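Side-chain contact in putative thiosulfate sulfurtransferase YOR285W (Saccharomyces cerevisiae, PDB 3D1P), which transfers sulfur from thiosulfate to glutathione, making the S-sulfanylglutathione that mitochondrial hydrogen sulfide metabolism passes on to a sulfur dioxygenase: residues Q23-F27 with E28-R32. Sequence-based numbering, arbitrary orientation.
Sequences QSYSF and EDMKR. With ACT (acetate ion), chain C.
Ser26 and Asp29 trade bonds in a capping box at the start of helix 27-36. Ser26 OG accepts from Asp29 N at 3.1 Å, and Asp29 OD2 accepts from Ser26 N at 3.0 Å, in a nearly straight bond (165°) from above the carboxylate plane. Asp29 reaches back because CG lies beside its own backbone N (chi1 -68°). Arg32 NH1, in one of two conformers, makes a 2.8 Å salt bridge to Asp29 OD1 on the anti side. With an alanine in place of Asp29, Ser26 N would probably lose its carboxylate acceptor and the capping box one of its two bonds.

The tight side is mostly apolar, built on the buried Phe27 and Met30. Phe27 turns its ring, with CG anti to the backbone N (chi1 177°), against the aliphatic part of Lys31: in one conformer Lys31 CG sits over one face in a CH-pi contact, 3.7 Å from Phe27 CZ. Selenomethionine Met30 folds back against Tyr25, its SE 3.8 Å from Tyr25 CB and oblique to the ring, a Met-aromatic contact.

The outer side is looser and wetter: Ser26 OG donates to an acetate, probably from the crystallisation liquor (ACT O, 2.7 Å), while a water lies within bonding distance of both Ser24 O and Asp29 OD2.

Strand 23-24 is an edge strand of the parallel rhodanese sheet, and this turn leads from it into the helix. Tyr25 and Met30 both pack on Ile95 of strand 93-97, Tyr25 OH hydrogen-bonds to Glu93 OE2, and Phe27 stacks on His132 and meets Trp129 of helix 125-131.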
loop_
_atom_site.group_PDB
_atom_site.type_symbol
_atom_site.label_atom_id
_atom_site.label_comp_id
_atom_site.label_asym_id
_atom_site.label_seq_id
_atom_site.Cartn_x
_atom_site.Cartn_y
_atom_site.Cartn_z
ATOM N N GLN A 23 1.061 -11.363 6.925
ATOM C CA GLN A 23 2.048 -10.635 7.610
ATOM C C GLN A 23 1.530 -9.240 7.888
ATOM O O GLN A 23 1.037 -8.571 6.987
ATOM C CB GLN A 23 3.292 -10.533 6.736
ATOM C CG GLN A 23 4.424 -9.735 7.358
ATOM C CD GLN A 23 4.983 -10.332 8.635
ATOM O OE1 GLN A 23 4.907 -9.744 9.721
ATOM N NE2 GLN A 23 5.524 -11.527 8.521
ATOM N N SER A 24 1.656 -8.785 9.121
ATOM C CA SER A 24 1.256 -7.470 9.532
ATOM C C SER A 24 2.439 -6.748 10.185
ATOM O O SER A 24 3.280 -7.381 10.839
ATOM C CB SER A 24 0.119 -7.567 10.528
ATOM O OG SER A 24 0.473 -8.445 11.563
ATOM N N TYR A 25 2.458 -5.423 10.052
ATOM C CA TYR A 25 3.571 -4.603 10.503
ATOM C C TYR A 25 3.095 -3.492 11.439
ATOM O O TYR A 25 2.094 -2.816 11.166
ATOM C CB TYR A 25 4.279 -3.988 9.318
ATOM C CG TYR A 25 4.900 -5.026 8.395
ATOM C CD1 TYR A 25 5.851 -5.929 8.859
ATOM C CD2 TYR A 25 4.562 -5.086 7.073
ATOM C CE1 TYR A 25 6.454 -6.853 8.010
ATOM C CE2 TYR A 25 5.189 -6.006 6.197
ATOM C CZ TYR A 25 6.121 -6.896 6.684
ATOM O OH TYR A 25 6.770 -7.789 5.878
ATOM N N SER A 26 3.841 -3.280 12.517
ATOM C CA SER A 26 3.696 -2.134 13.400
ATOM C C SER A 26 4.369 -0.897 12.820
ATOM O O SER A 26 5.112 -0.956 11.836
ATOM C CB SER A 26 4.369 -2.434 14.722
ATOM O OG SER A 26 5.766 -2.526 14.506
ATOM N N PHE A 27 4.199 0.227 13.496
ATOM C CA PHE A 27 4.940 1.443 13.136
ATOM C C PHE A 27 6.452 1.194 13.070
ATOM O O PHE A 27 7.098 1.565 12.100
ATOM C CB PHE A 27 4.667 2.557 14.151
ATOM C CG PHE A 27 5.475 3.780 13.853
ATOM C CD1 PHE A 27 5.220 4.553 12.727
ATOM C CD2 PHE A 27 6.518 4.186 14.696
ATOM C CE1 PHE A 27 5.983 5.650 12.418
ATOM C CE2 PHE A 27 7.263 5.302 14.406
ATOM C CZ PHE A 27 6.980 6.053 13.262
ATOM N N GLU A 28 7.020 0.586 14.113
ATOM C CA GLU A 28 8.444 0.364 14.112
ATOM C C GLU A 28 8.874 -0.551 12.980
ATOM O O GLU A 28 9.929 -0.350 12.342
ATOM C CB GLU A 28 8.916 -0.158 15.469
ATOM C CG GLU A 28 8.905 0.922 16.511
ATOM C CD GLU A 28 10.055 1.969 16.334
ATOM O OE1 GLU A 28 11.124 1.525 15.975
ATOM O OE2 GLU A 28 9.798 3.144 16.661
ATOM N N ASP A 29 8.061 -1.576 12.679
ATOM C CA ASP A 29 8.353 -2.421 11.546
ATOM C C ASP A 29 8.367 -1.623 10.230
ATOM O O ASP A 29 9.242 -1.840 9.383
ATOM C CB ASP A 29 7.289 -3.503 11.412
ATOM C CG ASP A 29 7.269 -4.560 12.513
ATOM O OD1 ASP A 29 8.322 -4.801 13.150
ATOM O OD2 ASP A 29 6.158 -5.126 12.710
HETATM N N MSE A 30 7.382 -0.727 10.078
HETATM C CA MSE A 30 7.305 0.079 8.868
HETATM C C MSE A 30 8.460 1.056 8.747
HETATM O O MSE A 30 8.973 1.269 7.658
HETATM C CB MSE A 30 5.965 0.802 8.794
HETATM C CG MSE A 30 4.789 -0.113 8.561
HETATM SE SE MSE A 30 4.863 -1.110 6.923
HETATM C CE MSE A 30 4.660 0.320 5.765
ATOM N N LYS A 31 8.836 1.704 9.833
ATOM C CA LYS A 31 9.962 2.598 9.808
ATOM C C LYS A 31 11.162 1.868 9.198
ATOM O O LYS A 31 11.892 2.389 8.336
ATOM C CB LYS A 31 10.323 3.027 11.223
ATOM C CG LYS A 31 9.808 4.340 11.618
ATOM C CD LYS A 31 10.681 4.970 12.715
ATOM C CE LYS A 31 10.790 4.066 13.917
ATOM N NZ LYS A 31 11.200 4.812 15.172
ATOM N N ARG A 32 11.456 0.412 9.820
ATOM C CA ARG A 32 12.526 -0.406 9.314
ATOM C C ARG A 32 12.403 -0.650 7.828
ATOM O O ARG A 32 13.341 -0.461 7.049
ATOM C CB ARG A 32 12.616 -1.706 10.099
ATOM C CG ARG A 32 13.238 -1.486 11.466
ATOM C CD ARG A 32 13.385 -2.793 12.241
ATOM N NE ARG A 32 12.088 -3.170 12.785
ATOM C CZ ARG A 32 11.778 -3.311 14.074
ATOM N NH1 ARG A 32 10.519 -3.635 14.416
ATOM N NH2 ARG A 32 12.703 -3.166 15.016
HETATM C C ACT C . 7.072 -3.234 17.896
HETATM O O ACT C . 7.056 -3.518 16.655
HETATM O OXT ACT C . 6.845 -2.033 18.198
HETATM C CH3 ACT C . 7.339 -4.272 18.890
HETATM O O HOH W 1 6.115 -7.848 12.075
#